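Local structure of SAV1430 (Staphylococcus aureus subsp. aureus Mu50, 2FFM) at residues A[46-51]-A[75-80]; A[52-57]-A[61-66]; A[29-34]-A[40-45]. The protein is of unknown function but has an Nfu/NifU N-terminal scaffold domain, a family linked to iron-sulfur cluster assembly. All blocks are in the same frame, centred on the assembly; numbering follows the deposited sequence.

In the fold
The fold is an antiparallel sheet with two helices on one face. Contact 2 is central: the hairpin of strands 51-57 and 60-65, held by backbone hydrogen bonds and by apolar side chains facing the helices, with a salt bridge at its open end. Contacts 1 and 3 lie nearer the surface and have no hydrogen bonds between their segments. Contact 3 packs helix 40-46 against edge strand 29-31, with a methyl over a tyrosine ring. Contact 1 packs the turn after that helix against helix 71-80 through valines and the base of Lys77. Strand 29-31 is bonded to the hairpin, and the backbones of Gly50 and Glu66 link the turn to the open end of contact 2.

Contact 1. Residues A[46-51]-A[75-80]; sequences LKVEGV and LPKVEA
Val48 has its CG1 methyl anti to the backbone N (chi1 173°), and this methyl reaches helix 71-80. Val48 CG1 meets CB of Lys77 at 3.8 Å, and the two side chains cross at a slant. Val48 CG1 also lies 4.3 Å from CG2 of Val78. Val51 has the same rotamer, but here the other branch does the touching. Val51 CG2, beside the backbone N, meets CG2 of Val78 at 4.2 Å. One methyl of Val78 thus faces both valines of the loop. Beyond CB the Lys77 chain runs out extended. Lys77 NZ remains 6.9 Å from OE2 of Glu49, so any attraction between these opposite charges is probably modest.

The loop is shaped by a type II beta turn from Val48 to Val51. It is closed by a hydrogen bond of 3.0 Å from Val51 N to Val48 O. Gly50 takes the third place, with a positive phi of 116°, as glycine often does in a type II turn. Both loop valines also touch Val74, one helical turn before Val78. Val78 itself continues inward onto Ile17 of strand 14-19. The contact is apolar packing of a helix-to-strand turn on the C-terminal helix, within the alpha-beta fold in which two helices share one face of an antiparallel sheet.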
loop_
_atom_site.group_PDB
_atom_site.type_symbol
_atom_site.label_atom_id
_atom_site.label_comp_id
_atom_site.label_asym_id
_atom_site.label_seq_id
_atom_site.Cartn_x
_atom_site.Cartn_y
_atom_site.Cartn_z
ATOM N N LEU A 46 -6.077 -3.461 0.206
ATOM C CA LEU A 46 -6.128 -4.776 -0.430
ATOM C C LEU A 46 -7.410 -5.016 -1.242
ATOM O O LEU A 46 -7.377 -5.677 -2.272
ATOM C CB LEU A 46 -5.991 -5.875 0.625
ATOM C CG LEU A 46 -4.582 -6.253 1.064
ATOM C CD1 LEU A 46 -3.798 -5.009 1.415
ATOM C CD2 LEU A 46 -4.669 -7.190 2.258
ATOM N N LYS A 47 -8.531 -4.484 -0.764
ATOM C CA LYS A 47 -9.808 -4.640 -1.445
ATOM C C LYS A 47 -9.844 -3.869 -2.766
ATOM O O LYS A 47 -10.793 -4.004 -3.549
ATOM C CB LYS A 47 -10.960 -4.162 -0.551
ATOM C CG LYS A 47 -11.293 -5.067 0.629
ATOM C CD LYS A 47 -12.406 -4.467 1.486
ATOM C CE LYS A 47 -12.586 -5.259 2.785
ATOM N NZ LYS A 47 -13.367 -4.505 3.820
ATOM N N VAL A 48 -8.826 -3.049 -3.008
ATOM C CA VAL A 48 -8.738 -2.281 -4.246
ATOM C C VAL A 48 -8.389 -3.214 -5.398
ATOM O O VAL A 48 -7.406 -3.946 -5.337
ATOM C CB VAL A 48 -7.668 -1.177 -4.137
ATOM C CG1 VAL A 48 -7.473 -0.506 -5.485
ATOM C CG2 VAL A 48 -8.100 -0.153 -3.102
ATOM N N GLU A 49 -9.224 -3.197 -6.432
ATOM C CA GLU A 49 -9.046 -4.025 -7.624
ATOM C C GLU A 49 -7.700 -3.732 -8.269
ATOM O O GLU A 49 -7.463 -2.627 -8.764
ATOM C CB GLU A 49 -10.177 -3.726 -8.618
ATOM C CG GLU A 49 -10.028 -4.315 -10.039
ATOM C CD GLU A 49 -10.723 -5.661 -10.222
ATOM O OE1 GLU A 49 -10.798 -6.146 -11.394
ATOM O OE2 GLU A 49 -11.191 -6.226 -9.195
ATOM N N GLY A 50 -6.819 -4.725 -8.264
ATOM C CA GLY A 50 -5.512 -4.534 -8.861
ATOM C C GLY A 50 -4.372 -4.621 -7.867
ATOM O O GLY A 50 -3.222 -4.845 -8.249
ATOM N N VAL A 51 -4.675 -4.424 -6.591
ATOM C CA VAL A 51 -3.650 -4.515 -5.572
ATOM C C VAL A 51 -3.354 -5.983 -5.332
ATOM O O VAL A 51 -4.262 -6.780 -5.095
ATOM C CB VAL A 51 -4.115 -3.859 -4.256
ATOM C CG1 VAL A 51 -3.098 -4.118 -3.148
ATOM C CG2 VAL A 51 -4.289 -2.353 -4.469
ATOM N N LEU A 75 -3.805 3.531 -8.364
ATOM C CA LEU A 75 -3.261 4.556 -7.471
ATOM C C LEU A 75 -4.311 5.500 -6.893
ATOM O O LEU A 75 -4.300 5.790 -5.694
ATOM C CB LEU A 75 -2.160 5.368 -8.184
ATOM C CG LEU A 75 -1.078 5.984 -7.290
ATOM C CD1 LEU A 75 -0.483 4.878 -6.440
ATOM C CD2 LEU A 75 0.005 6.662 -8.107
ATOM N N PRO A 76 -5.237 5.991 -7.730
ATOM C CA PRO A 76 -6.256 6.901 -7.206
ATOM C C PRO A 76 -7.156 6.247 -6.169
ATOM O O PRO A 76 -7.532 6.865 -5.166
ATOM C CB PRO A 76 -7.011 7.328 -8.462
ATOM C CG PRO A 76 -6.837 6.161 -9.381
ATOM C CD PRO A 76 -5.392 5.814 -9.185
ATOM N N LYS A 77 -7.506 4.990 -6.407
ATOM C CA LYS A 77 -8.358 4.288 -5.458
ATOM C C LYS A 77 -7.551 4.005 -4.193
ATOM O O LYS A 77 -8.095 3.980 -3.090
ATOM C CB LYS A 77 -8.879 2.983 -6.065
ATOM C CG LYS A 77 -9.737 3.175 -7.300
ATOM C CD LYS A 77 -10.102 1.834 -7.894
ATOM C CE LYS A 77 -10.773 1.962 -9.253
ATOM N NZ LYS A 77 -10.981 0.606 -9.856
ATOM N N VAL A 78 -6.245 3.812 -4.360
ATOM C CA VAL A 78 -5.383 3.548 -3.227
ATOM C C VAL A 78 -5.272 4.769 -2.332
ATOM O O VAL A 78 -5.309 4.648 -1.112
ATOM C CB VAL A 78 -3.976 3.140 -3.677
ATOM C CG1 VAL A 78 -3.047 3.078 -2.474
ATOM C CG2 VAL A 78 -4.033 1.793 -4.375
ATOM N N GLU A 79 -5.139 5.939 -2.940
ATOM C CA GLU A 79 -5.028 7.174 -2.179
ATOM C C GLU A 79 -6.385 7.552 -1.616
ATOM O O GLU A 79 -6.473 8.222 -0.595
ATOM C CB GLU A 79 -4.495 8.296 -3.076
ATOM C CG GLU A 79 -4.255 9.622 -2.360
ATOM C CD GLU A 79 -5.486 10.510 -2.319
ATOM O OE1 GLU A 79 -5.430 11.595 -1.695
ATOM O OE2 GLU A 79 -6.516 10.128 -2.917
ATOM N N ALA A 80 -7.446 7.112 -2.283
ATOM C CA ALA A 80 -8.803 7.411 -1.841
ATOM C C ALA A 80 -9.085 6.804 -0.466
ATOM O O ALA A 80 -9.967 7.264 0.263
ATOM C CB ALA A 80 -9.806 6.892 -2.858
#

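Contact 2. Residues A[52-57]-A[61-66]; sequences KSIFHV and ISVDKE
The His56 ring carries CG2 of Ile61 over one face. CG2 of Ile61 is 3.8 Å from the centroid of the His56 ring and 30° off the normal, a CH-pi contact. The Ile61 torsion (chi1 58°) puts CG1 between the backbone N and the carbonyl carbon, while CG2 points to the imidazole. The Phe55 ring has CB of Ser62 at its edge, near the ring plane.

These residues pair across an antiparallel hairpin. Phe55 with Ser62 is a hydrogen-bonded pair. Phe55 N binds Ser62 O at 2.8 Å, and Ser62 N returns a bond to Phe55 O in the carbonyl plane. His56 with Ile61 and Ile54 with Val63 are non-hydrogen-bonded pairs. Ile54 and Val63 lie side by side and point the same way, with CD1 of Ile54 against both methyls of Val63. CG2 of Ile54 also meets CB of Ile61 at 4.0 Å. This face is covered by helices: Ile45 lies on Ile54 and Ile61, Trp71 on Val63.

At the other end is a classic beta bulge. Lys52 and Ser53 both face Asp64, and both amides point to Asp64 O, Ser53 N reaching Asp64 O weakly at 3.3 Å. Asp64 N donates almost straight to Ser53 O (3.0 Å, 173°). The bent Lys52 chain crosses Glu66 at about a right angle, and its NZ forms a salt bridge with OE2. Lys65 is buried, but its NZ bonds to the carbonyl oxygens of Glu66 and Ala69 and to OD1 of Asn13. The chemistry is therefore divided: apolar toward the helices, mixed on the opposite face, where Phe55 lies with Ser53, Ser62 and Asp64, and charged at the bulged end, where oxygen ligands probably stabilise the ammonium of Lys65.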
loop_
_atom_site.group_PDB
_atom_site.type_symbol
_atom_site.label_atom_id
_atom_site.label_comp_id
_atom_site.label_asym_id
_atom_site.label_seq_id
_atom_site.Cartn_x
_atom_site.Cartn_y
_atom_site.Cartn_z
ATOM N N LYS A 52 -2.080 -6.346 -5.404
ATOM C CA LYS A 52 -1.674 -7.731 -5.192
ATOM C C LYS A 52 -1.257 -7.973 -3.736
ATOM O O LYS A 52 -1.784 -8.864 -3.081
ATOM C CB LYS A 52 -0.521 -8.094 -6.144
ATOM C CG LYS A 52 0.076 -9.492 -5.910
ATOM C CD LYS A 52 -0.796 -10.605 -6.495
ATOM C CE LYS A 52 -0.325 -10.999 -7.896
ATOM N NZ LYS A 52 -0.218 -9.807 -8.796
ATOM N N SER A 53 -0.307 -7.187 -3.238
ATOM C CA SER A 53 0.152 -7.335 -1.860
ATOM C C SER A 53 0.620 -5.993 -1.333
ATOM O O SER A 53 0.693 -5.016 -2.080
ATOM C CB SER A 53 1.316 -8.326 -1.764
ATOM O OG SER A 53 2.538 -7.687 -2.103
ATOM N N ILE A 54 0.962 -5.965 -0.048
ATOM C CA ILE A 54 1.432 -4.747 0.605
ATOM C C ILE A 54 2.596 -5.032 1.543
ATOM O O ILE A 54 2.515 -5.918 2.383
ATOM C CB ILE A 54 0.302 -4.086 1.443
ATOM C CG1 ILE A 54 -0.872 -3.719 0.539
ATOM C CG2 ILE A 54 0.825 -2.840 2.152
ATOM C CD1 ILE A 54 -0.495 -2.743 -0.546
ATOM N N PHE A 55 3.683 -4.290 1.381
ATOM C CA PHE A 55 4.840 -4.435 2.255
ATOM C C PHE A 55 4.800 -3.201 3.132
ATOM O O PHE A 55 4.855 -2.087 2.626
ATOM C CB PHE A 55 6.145 -4.445 1.461
ATOM C CG PHE A 55 7.382 -4.556 2.320
ATOM C CD1 PHE A 55 7.614 -5.692 3.089
ATOM C CD2 PHE A 55 8.338 -3.541 2.322
ATOM C CE1 PHE A 55 8.786 -5.820 3.839
ATOM C CE2 PHE A 55 9.511 -3.660 3.068
ATOM C CZ PHE A 55 9.737 -4.801 3.828
ATOM N N HIS A 56 4.703 -3.404 4.442
ATOM C CA HIS A 56 4.623 -2.298 5.388
ATOM C C HIS A 56 5.762 -2.314 6.399
ATOM O O HIS A 56 5.902 -3.269 7.163
ATOM C CB HIS A 56 3.288 -2.355 6.137
ATOM C CG HIS A 56 3.028 -1.154 6.991
ATOM N ND1 HIS A 56 1.975 -1.088 7.878
ATOM C CD2 HIS A 56 3.668 0.034 7.076
ATOM C CE1 HIS A 56 1.977 0.092 8.469
ATOM N NE2 HIS A 56 2.995 0.794 8.000
ATOM N N VAL A 57 6.557 -1.247 6.426
ATOM C CA VAL A 57 7.680 -1.168 7.359
ATOM C C VAL A 57 8.139 0.261 7.597
ATOM O O VAL A 57 8.228 1.041 6.663
ATOM C CB VAL A 57 8.881 -1.988 6.851
ATOM C CG1 VAL A 57 9.468 -1.344 5.619
ATOM C CG2 VAL A 57 9.915 -2.109 7.946
ATOM N N ILE A 61 4.653 2.108 2.937
ATOM C CA ILE A 61 4.104 0.849 2.474
ATOM C C ILE A 61 4.425 0.734 0.993
ATOM O O ILE A 61 4.291 1.699 0.238
ATOM C CB ILE A 61 2.569 0.745 2.631
ATOM C CG1 ILE A 61 1.884 1.877 1.885
ATOM C CG2 ILE A 61 2.195 0.725 4.075
ATOM C CD1 ILE A 61 0.353 1.773 1.890
ATOM N N SER A 62 4.886 -0.436 0.581
ATOM C CA SER A 62 5.174 -0.672 -0.819
ATOM C C SER A 62 4.044 -1.554 -1.321
ATOM O O SER A 62 3.879 -2.706 -0.907
ATOM C CB SER A 62 6.522 -1.362 -0.996
ATOM O OG SER A 62 7.581 -0.427 -0.944
ATOM N N VAL A 63 3.259 -0.971 -2.210
ATOM C CA VAL A 63 2.113 -1.625 -2.795
ATOM C C VAL A 63 2.487 -2.289 -4.119
ATOM O O VAL A 63 3.173 -1.690 -4.943
ATOM C CB VAL A 63 1.012 -0.574 -3.016
ATOM C CG1 VAL A 63 -0.226 -1.208 -3.615
ATOM C CG2 VAL A 63 0.696 0.104 -1.694
ATOM N N ASP A 64 2.053 -3.533 -4.301
ATOM C CA ASP A 64 2.304 -4.277 -5.530
ATOM C C ASP A 64 0.969 -4.452 -6.243
ATOM O O ASP A 64 -0.014 -4.892 -5.642
ATOM C CB ASP A 64 2.892 -5.669 -5.250
ATOM C CG ASP A 64 4.307 -5.621 -4.708
ATOM O OD1 ASP A 64 5.167 -4.946 -5.302
ATOM O OD2 ASP A 64 4.569 -6.278 -3.684
ATOM N N LYS A 65 0.945 -4.108 -7.525
ATOM C CA LYS A 65 -0.259 -4.224 -8.330
ATOM C C LYS A 65 -0.224 -5.524 -9.113
ATOM O O LYS A 65 0.788 -6.219 -9.124
ATOM C CB LYS A 65 -0.349 -3.056 -9.312
ATOM C CG LYS A 65 0.664 -3.126 -10.451
ATOM C CD LYS A 65 0.433 -2.010 -11.467
ATOM C CE LYS A 65 1.304 -2.176 -12.709
ATOM N NZ LYS A 65 0.989 -3.433 -13.437
ATOM N N GLU A 66 -1.341 -5.848 -9.755
ATOM C CA GLU A 66 -1.432 -7.045 -10.576
ATOM C C GLU A 66 -0.704 -6.723 -11.879
ATOM O O GLU A 66 -0.731 -5.581 -12.341
ATOM C CB GLU A 66 -2.898 -7.381 -10.865
ATOM C CG GLU A 66 -3.704 -7.788 -9.641
ATOM C CD GLU A 66 -3.307 -9.154 -9.115
ATOM O OE1 GLU A 66 -3.824 -9.569 -8.049
ATOM O OE2 GLU A 66 -2.475 -9.821 -9.774
#

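Contact 3. Residues A[29-34]-A[40-45]; sequences DTYTKV and AFINDI
A strand-loop-helix connection brings Tyr31, on edge strand 29-31, and Val34, just after it, back against helix 40-46. CG2 of Ile42 sits over one face of the Tyr31 ring. CG2 of Ile42 is 4.0 Å from the centroid of the Tyr31 ring and 28° off the normal, a CH-pi contact. The nearest ring atom to CG2 of Ile42 is CD1 of Tyr31, at 3.6 Å. Ile42 presents this methyl because CG1 lies beside the backbone N (chi1 -67°) and CG2 is anti to it. CD1 of Ile42 reaches along the same ring side to CE1 of Tyr31 at 3.9 Å. The two side chains cross at about a right angle.

Val34 packs on the next residue, Asn43. Val34 CG1 lies 3.5 Å from the backbone O of Asn43, and Val34 CB is 3.9 Å from CB of Asn43. No hydrogen bond joins the segments. The polar end of Tyr31 is held from outside: OH bonds to NH2 of Arg23, which also forms a salt bridge with OD2 of Asp29.

Backbone bonds pair Tyr31 with Ile54 and Asp29 with His56, so strand 29-31 borders strand 51-57. The helix lies across both strands, with Ile42 on Tyr31 and Ile45 on Ile54.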
loop_
_atom_site.group_PDB
_atom_site.type_symbol
_atom_site.label_atom_id
_atom_site.label_comp_id
_atom_site.label_asym_id
_atom_site.label_seq_id
_atom_site.Cartn_x
_atom_site.Cartn_y
_atom_site.Cartn_z
ATOM N N ASP A 29 5.927 -6.191 7.752
ATOM C CA ASP A 29 4.761 -7.051 7.576
ATOM C C ASP A 29 4.343 -7.019 6.109
ATOM O O ASP A 29 4.324 -5.961 5.489
ATOM C CB ASP A 29 3.594 -6.556 8.434
ATOM C CG ASP A 29 3.638 -7.080 9.860
ATOM O OD1 ASP A 29 3.204 -8.231 10.099
ATOM O OD2 ASP A 29 4.106 -6.334 10.743
ATOM N N THR A 30 4.017 -8.184 5.561
ATOM C CA THR A 30 3.581 -8.292 4.176
ATOM C C THR A 30 2.173 -8.869 4.201
ATOM O O THR A 30 1.966 -10.018 4.597
ATOM C CB THR A 30 4.493 -9.224 3.355
ATOM O OG1 THR A 30 5.845 -8.775 3.468
ATOM C CG2 THR A 30 4.088 -9.214 1.885
ATOM N N TYR A 31 1.208 -8.057 3.786
ATOM C CA TYR A 31 -0.183 -8.470 3.774
ATOM C C TYR A 31 -0.632 -8.790 2.369
ATOM O O TYR A 31 -0.536 -7.956 1.473
ATOM C CB TYR A 31 -1.056 -7.366 4.343
ATOM C CG TYR A 31 -0.516 -6.760 5.610
ATOM C CD1 TYR A 31 0.093 -5.508 5.594
ATOM C CD2 TYR A 31 -0.668 -7.414 6.837
ATOM C CE1 TYR A 31 0.528 -4.903 6.770
ATOM C CE2 TYR A 31 -0.237 -6.825 8.024
ATOM C CZ TYR A 31 0.357 -5.564 7.983
ATOM O OH TYR A 31 0.736 -4.957 9.155
ATOM N N THR A 32 -1.136 -10.005 2.183
ATOM C CA THR A 32 -1.599 -10.443 0.874
ATOM C C THR A 32 -3.116 -10.594 0.813
ATOM O O THR A 32 -3.694 -10.636 -0.271
ATOM C CB THR A 32 -0.934 -11.787 0.474
ATOM O OG1 THR A 32 -1.233 -12.772 1.467
ATOM C CG2 THR A 32 0.573 -11.628 0.360
ATOM N N LYS A 33 -3.753 -10.669 1.977
ATOM C CA LYS A 33 -5.206 -10.827 2.059
ATOM C C LYS A 33 -5.782 -10.079 3.262
ATOM O O LYS A 33 -5.090 -9.866 4.255
ATOM C CB LYS A 33 -5.566 -12.312 2.165
ATOM C CG LYS A 33 -4.848 -13.066 3.295
ATOM C CD LYS A 33 -5.261 -14.550 3.348
ATOM C CE LYS A 33 -4.409 -15.368 4.334
ATOM N NZ LYS A 33 -2.957 -15.453 3.955
ATOM N N VAL A 34 -7.051 -9.697 3.182
ATOM C CA VAL A 34 -7.674 -8.965 4.277
ATOM C C VAL A 34 -8.206 -9.857 5.397
ATOM O O VAL A 34 -8.673 -10.975 5.153
ATOM C CB VAL A 34 -8.846 -8.092 3.776
ATOM C CG1 VAL A 34 -8.416 -7.296 2.551
ATOM C CG2 VAL A 34 -10.047 -8.950 3.461
ATOM N N ALA A 40 -7.013 -1.360 9.672
ATOM C CA ALA A 40 -8.143 -1.103 8.784
ATOM C C ALA A 40 -7.747 -0.531 7.439
ATOM O O ALA A 40 -8.197 -1.023 6.397
ATOM C CB ALA A 40 -9.143 -0.173 9.450
ATOM N N PHE A 41 -6.917 0.509 7.440
ATOM C CA PHE A 41 -6.538 1.100 6.169
ATOM C C PHE A 41 -5.864 0.037 5.297
ATOM O O PHE A 41 -5.999 0.060 4.074
ATOM C CB PHE A 41 -5.653 2.351 6.369
ATOM C CG PHE A 41 -4.222 2.053 6.642
ATOM C CD1 PHE A 41 -3.777 1.833 7.943
ATOM C CD2 PHE A 41 -3.320 1.953 5.588
ATOM C CE1 PHE A 41 -2.441 1.524 8.196
ATOM C CE2 PHE A 41 -1.984 1.645 5.817
ATOM C CZ PHE A 41 -1.538 1.424 7.121
ATOM N N ILE A 42 -5.189 -0.923 5.932
ATOM C CA ILE A 42 -4.523 -2.006 5.208
ATOM C C ILE A 42 -5.511 -2.928 4.481
ATOM O O ILE A 42 -5.235 -3.384 3.361
ATOM C CB ILE A 42 -3.660 -2.866 6.148
ATOM C CG1 ILE A 42 -2.482 -2.039 6.684
ATOM C CG2 ILE A 42 -3.187 -4.103 5.423
ATOM C CD1 ILE A 42 -1.422 -1.691 5.652
ATOM N N ASN A 43 -6.653 -3.215 5.103
ATOM C CA ASN A 43 -7.651 -4.071 4.451
ATOM C C ASN A 43 -8.358 -3.292 3.349
ATOM O O ASN A 43 -8.794 -3.864 2.361
ATOM C CB ASN A 43 -8.715 -4.566 5.443
ATOM C CG ASN A 43 -8.169 -5.547 6.453
ATOM O OD1 ASN A 43 -8.648 -5.602 7.590
ATOM N ND2 ASN A 43 -7.175 -6.336 6.049
ATOM N N ASP A 44 -8.487 -1.982 3.524
ATOM C CA ASP A 44 -9.160 -1.216 2.500
ATOM C C ASP A 44 -8.317 -1.144 1.246
ATOM O O ASP A 44 -8.849 -1.175 0.145
ATOM C CB ASP A 44 -9.518 0.181 3.002
ATOM C CG ASP A 44 -10.640 0.156 4.042
ATOM O OD1 ASP A 44 -11.335 -0.886 4.176
ATOM O OD2 ASP A 44 -10.842 1.184 4.723
ATOM N N ILE A 45 -7.002 -1.075 1.402
ATOM C CA ILE A 45 -6.131 -1.019 0.243
ATOM C C ILE A 45 -6.173 -2.349 -0.512
ATOM O O ILE A 45 -6.298 -2.365 -1.733
ATOM C CB ILE A 45 -4.680 -0.669 0.660
ATOM C CG1 ILE A 45 -4.662 0.734 1.273
ATOM C CG2 ILE A 45 -3.743 -0.746 -0.542
ATOM C CD1 ILE A 45 -3.297 1.227 1.705
#